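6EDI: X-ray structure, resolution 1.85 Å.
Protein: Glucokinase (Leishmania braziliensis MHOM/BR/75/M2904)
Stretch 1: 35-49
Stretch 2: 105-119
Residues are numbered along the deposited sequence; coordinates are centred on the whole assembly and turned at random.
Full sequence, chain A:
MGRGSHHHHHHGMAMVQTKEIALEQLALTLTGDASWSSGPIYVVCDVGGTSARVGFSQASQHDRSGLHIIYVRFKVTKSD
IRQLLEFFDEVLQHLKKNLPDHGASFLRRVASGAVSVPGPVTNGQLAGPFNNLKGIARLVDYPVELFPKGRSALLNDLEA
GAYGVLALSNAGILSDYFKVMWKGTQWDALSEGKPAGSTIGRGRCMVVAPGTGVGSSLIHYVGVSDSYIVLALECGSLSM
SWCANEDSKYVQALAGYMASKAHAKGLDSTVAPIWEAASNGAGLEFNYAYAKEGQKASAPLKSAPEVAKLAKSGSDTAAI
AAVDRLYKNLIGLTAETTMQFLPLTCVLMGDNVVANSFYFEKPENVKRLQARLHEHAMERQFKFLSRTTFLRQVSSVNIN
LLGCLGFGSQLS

Stretch 1, residues 35-49: SWSSGPIYVVCDVGG
Stretch 2 105-119: SFLRRVASGAVSVPG

Residues 41-48 and 110-117 form neighbouring parallel strands, their axes inclined by 14° and approaching to 4.6 Å; together the two stretches bury 930 Å². Stretch 1 enters through a 3-10 segment (35-37), stretch 2 through a helix that begins earlier in the chain and a type I turn from Leu107 to Val110, in which Val110 N bonds to Leu107 O at 3.2 Å.

Arg109 (chi1 to chi3 m, t, m; chi4 120°), which follows Arg108 in the turn, has its CA-to-CB bond toward stretch 1, and its guanidinium meets the backbone carbonyls there. Arg109 NH2 donates to Trp36 O at 2.8 Å. A weak second bond runs from Arg109 NH1 to Trp36 O at 3.1 Å. The indole of Trp36 (chi1 m, chi2 111°) meets the Phe106 ring obliquely, Trp36 CE3 to Phe106 CE1 being 4.3 Å. Ser37 O lies over one face of the guanidinium, 3.4 Å from Arg109 CZ. At Gly39, phi/psi of 88/167 would jam a CB against the preceding carbonyl; Gly39 O accepts from Arg109 NH1 at 2.9 Å. Arg109 NE is held by Ser105 O at 3.1 Å within its own stretch.

Pro40 (-64/150) leads into the strand, packing Pro40 CB 4.0 Å from Ala111 CB. Ile41 then pairs with Val110 (CA-CA 4.5 Å): Ile41 N donates to Arg109 O and Ala111 N to Ile41 O, both at 2.7 Å. The m,m side chain of Ile41 brings Ile41 CD1 to 3.8 Å from Phe106 CE1 (Phe106 chi1 t, chi2 70°).

Ala111, at -94/-17, departs from extended geometry, and the register advances by one residue, so that Tyr42 has Ser112 as its nearest CA neighbour. Ser112 OG (chi1 p) sits at the edge of the Tyr42 ring (chi1 m, chi2 -90°), 3.2 Å from Tyr42 CD1, and has no hydrogen-bond partner in the model. Val43 pairs with Gly113 at a CA-CA distance of 4.4 Å: Val43 N binds Ser112 O at 2.9 Å and Val43 O receives Ala114 N at 3.2 Å. The t rotamer of Val43 places Val43 CG2 3.9 Å from Val110 CG1.

Val44 points away. Cys45 (chi1 t) points toward stretch 2, Cys45 SG 3.7 Å from Val115 CG1, while Cys45 O accepts Ser116 N at 2.9 Å. Cys45 N lies 3.3 Å from Ala114 O, at an angle too poor for a hydrogen bond. Asp46, also t, is bridged to Ser116 (CA-CA 4.5 Å); Ser116 OG, itself on a t rotamer, donates to Asp46 OD2 at 3.1 Å. Val47 N donates to Ser116 O at 2.9 Å. With chi1 t, Val47 CB lies 3.9 Å from Pro118 CD, before the strand ends at Gly48.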

# COMPACT_ATOMS: atom_id res chain seq x y z
N SER A 35 -7.65 35.46 13.11
CA SER A 35 -7.56 34.36 12.16
C SER A 35 -8.43 33.20 12.62
O SER A 35 -9.13 32.59 11.82
CB SER A 35 -6.12 33.91 11.99
OG SER A 35 -5.32 35.00 11.57
N TRP A 36 -8.40 32.93 13.92
CA TRP A 36 -9.24 31.89 14.52
C TRP A 36 -10.74 32.14 14.37
O TRP A 36 -11.53 31.20 14.48
CB TRP A 36 -8.88 31.71 16.00
CG TRP A 36 -7.50 31.19 16.17
CD1 TRP A 36 -6.41 31.84 16.70
CD2 TRP A 36 -7.03 29.90 15.77
NE1 TRP A 36 -5.31 31.03 16.65
CE2 TRP A 36 -5.66 29.83 16.08
CE3 TRP A 36 -7.64 28.79 15.18
CZ2 TRP A 36 -4.89 28.68 15.82
CZ3 TRP A 36 -6.89 27.67 14.92
CH2 TRP A 36 -5.53 27.61 15.25
N SER A 37 -11.14 33.39 14.15
CA SER A 37 -12.56 33.73 14.05
C SER A 37 -13.24 33.21 12.78
O SER A 37 -14.46 33.13 12.72
CB SER A 37 -12.78 35.24 14.17
OG SER A 37 -12.19 35.74 15.35
N SER A 38 -12.45 32.86 11.76
CA SER A 38 -13.04 32.39 10.51
C SER A 38 -12.32 31.19 9.89
O SER A 38 -11.17 30.88 10.21
CB SER A 38 -13.11 33.53 9.50
OG SER A 38 -11.82 33.81 8.99
N GLY A 39 -13.02 30.51 8.98
CA GLY A 39 -12.46 29.35 8.31
C GLY A 39 -12.69 28.04 9.04
O GLY A 39 -13.07 28.03 10.22
N PRO A 40 -12.43 26.92 8.35
CA PRO A 40 -12.57 25.60 8.97
C PRO A 40 -11.58 25.47 10.11
O PRO A 40 -10.51 26.07 10.07
CB PRO A 40 -12.16 24.64 7.85
CG PRO A 40 -12.07 25.47 6.58
CD PRO A 40 -11.75 26.85 7.05
N ILE A 41 -11.94 24.69 11.13
CA ILE A 41 -11.01 24.40 12.20
C ILE A 41 -10.74 22.89 12.22
O ILE A 41 -11.67 22.09 12.22
CB ILE A 41 -11.58 24.82 13.57
CG1 ILE A 41 -11.82 26.34 13.61
CG2 ILE A 41 -10.63 24.39 14.69
CD1 ILE A 41 -10.55 27.17 13.54
N TYR A 42 -9.46 22.52 12.24
CA TYR A 42 -9.08 21.11 12.30
C TYR A 42 -8.52 20.79 13.71
O TYR A 42 -7.53 21.39 14.15
CB TYR A 42 -8.09 20.79 11.18
CG TYR A 42 -8.56 21.22 9.79
CD1 TYR A 42 -9.31 20.37 8.99
CD2 TYR A 42 -8.25 22.49 9.29
CE1 TYR A 42 -9.75 20.77 7.73
CE2 TYR A 42 -8.68 22.90 8.03
CZ TYR A 42 -9.42 22.03 7.25
OH TYR A 42 -9.84 22.44 6.01
N VAL A 43 -9.19 19.88 14.42
CA VAL A 43 -8.77 19.50 15.76
C VAL A 43 -7.59 18.55 15.65
O VAL A 43 -7.62 17.60 14.84
CB VAL A 43 -9.93 18.91 16.58
CG1 VAL A 43 -9.41 18.15 17.79
CG2 VAL A 43 -10.88 20.02 17.04
N VAL A 44 -6.55 18.83 16.41
CA VAL A 44 -5.31 18.08 16.33
C VAL A 44 -4.94 17.57 17.71
O VAL A 44 -5.23 18.21 18.74
CB VAL A 44 -4.13 18.92 15.75
CG1 VAL A 44 -4.55 19.60 14.49
CG2 VAL A 44 -3.63 19.95 16.75
N CYS A 45 -4.31 16.41 17.73
CA CYS A 45 -3.90 15.77 18.97
C CYS A 45 -2.84 14.73 18.63
O CYS A 45 -2.97 14.00 17.65
CB CYS A 45 -5.10 15.11 19.67
SG CYS A 45 -4.70 14.14 21.15
N ASP A 46 -1.79 14.69 19.43
CA ASP A 46 -0.76 13.68 19.26
C ASP A 46 -0.36 13.18 20.64
O ASP A 46 -0.31 13.96 21.60
CB ASP A 46 0.45 14.25 18.50
CG ASP A 46 1.63 13.29 18.47
OD1 ASP A 46 2.46 13.34 19.41
OD2 ASP A 46 1.75 12.50 17.51
N VAL A 47 -0.14 11.87 20.75
CA VAL A 47 0.31 11.27 22.00
C VAL A 47 1.74 10.73 21.84
O VAL A 47 2.05 10.09 20.84
CB VAL A 47 -0.62 10.14 22.42
CG1 VAL A 47 -0.16 9.56 23.74
CG2 VAL A 47 -2.03 10.66 22.57
N GLY A 48 2.60 11.01 22.80
CA GLY A 48 3.96 10.48 22.80
C GLY A 48 4.66 10.71 24.13
O GLY A 48 4.74 11.85 24.61
N GLY A 49 5.15 9.64 24.75
CA GLY A 49 5.71 9.75 26.09
C GLY A 49 4.62 9.93 27.13
O GLY A 49 3.67 9.14 27.18
N SER A 105 -19.73 29.67 18.11
CA SER A 105 -19.26 30.08 16.78
C SER A 105 -17.98 29.34 16.37
O SER A 105 -17.71 29.15 15.18
CB SER A 105 -19.06 31.59 16.69
OG SER A 105 -17.99 32.02 17.51
N PHE A 106 -17.19 28.93 17.36
CA PHE A 106 -15.96 28.19 17.10
C PHE A 106 -16.22 26.73 16.71
O PHE A 106 -15.78 26.27 15.65
CB PHE A 106 -15.06 28.24 18.34
CG PHE A 106 -13.66 27.75 18.09
CD1 PHE A 106 -12.78 28.50 17.31
CD2 PHE A 106 -13.22 26.56 18.65
CE1 PHE A 106 -11.48 28.05 17.08
CE2 PHE A 106 -11.92 26.11 18.43
CZ PHE A 106 -11.05 26.86 17.64
N LEU A 107 -16.94 26.02 17.57
CA LEU A 107 -17.14 24.59 17.42
C LEU A 107 -17.92 24.25 16.15
O LEU A 107 -17.78 23.15 15.62
CB LEU A 107 -17.82 24.00 18.66
CG LEU A 107 -17.05 23.99 19.97
CD1 LEU A 107 -17.91 23.44 21.10
CD2 LEU A 107 -15.75 23.19 19.84
N ARG A 108 -18.73 25.17 15.67
CA ARG A 108 -19.51 24.89 14.46
C ARG A 108 -18.62 24.82 13.23
O ARG A 108 -19.04 24.32 12.19
CB ARG A 108 -20.60 25.93 14.23
CG ARG A 108 -21.61 26.03 15.34
CD ARG A 108 -22.10 24.67 15.83
NE ARG A 108 -23.11 24.85 16.87
CZ ARG A 108 -22.83 25.14 18.14
NH1 ARG A 108 -21.56 25.27 18.51
NH2 ARG A 108 -23.80 25.31 19.02
N ARG A 109 -17.40 25.35 13.34
CA ARG A 109 -16.48 25.34 12.21
C ARG A 109 -15.47 24.19 12.28
O ARG A 109 -14.59 24.09 11.42
CB ARG A 109 -15.78 26.69 12.05
CG ARG A 109 -16.72 27.82 11.63
CD ARG A 109 -16.01 29.15 11.60
NE ARG A 109 -15.66 29.61 12.94
CZ ARG A 109 -14.42 29.84 13.36
NH1 ARG A 109 -13.39 29.67 12.54
NH2 ARG A 109 -14.21 30.26 14.60
N VAL A 110 -15.64 23.31 13.26
CA VAL A 110 -14.75 22.14 13.40
C VAL A 110 -15.02 21.21 12.22
O VAL A 110 -16.09 20.64 12.11
CB VAL A 110 -14.96 21.38 14.73
CG1 VAL A 110 -14.08 20.12 14.77
CG2 VAL A 110 -14.63 22.26 15.92
N ALA A 111 -14.03 21.08 11.35
CA ALA A 111 -14.19 20.32 10.12
C ALA A 111 -13.74 18.87 10.25
O ALA A 111 -14.10 18.02 9.43
CB ALA A 111 -13.46 21.02 8.97
N SER A 112 -12.96 18.59 11.30
CA SER A 112 -12.45 17.25 11.54
C SER A 112 -11.70 17.20 12.85
O SER A 112 -11.32 18.23 13.41
CB SER A 112 -11.48 16.83 10.44
OG SER A 112 -10.33 17.66 10.45
N GLY A 113 -11.49 15.98 13.33
CA GLY A 113 -10.66 15.76 14.50
C GLY A 113 -9.83 14.51 14.26
O GLY A 113 -10.28 13.57 13.60
N ALA A 114 -8.61 14.52 14.78
CA ALA A 114 -7.72 13.39 14.57
C ALA A 114 -6.78 13.22 15.75
O ALA A 114 -6.37 14.20 16.37
CB ALA A 114 -6.90 13.58 13.30
N VAL A 115 -6.42 11.97 16.04
CA VAL A 115 -5.45 11.71 17.09
C VAL A 115 -4.35 10.81 16.55
O VAL A 115 -4.61 9.69 16.13
CB VAL A 115 -6.07 11.06 18.34
CG1 VAL A 115 -5.01 10.89 19.44
CG2 VAL A 115 -7.22 11.90 18.86
N SER A 116 -3.12 11.34 16.54
CA SER A 116 -1.93 10.56 16.20
C SER A 116 -1.46 9.86 17.46
O SER A 116 -1.23 10.51 18.49
CB SER A 116 -0.82 11.48 15.70
OG SER A 116 0.34 10.73 15.34
N VAL A 117 -1.35 8.53 17.39
CA VAL A 117 -0.93 7.73 18.54
C VAL A 117 0.26 6.85 18.18
O VAL A 117 0.37 6.37 17.04
CB VAL A 117 -2.08 6.87 19.10
CG1 VAL A 117 -3.17 7.75 19.66
CG2 VAL A 117 -2.64 5.94 18.03
N PRO A 118 1.16 6.64 19.14
CA PRO A 118 2.35 5.82 18.93
C PRO A 118 2.06 4.37 19.30
O PRO A 118 2.59 3.84 20.27
CB PRO A 118 3.36 6.42 19.91
CG PRO A 118 2.49 6.84 21.09
CD PRO A 118 1.12 7.19 20.51
N GLY A 119 1.19 3.74 18.51
CA GLY A 119 0.87 2.35 18.74
C GLY A 119 0.04 1.89 17.57
O GLY A 119 -0.22 2.68 16.65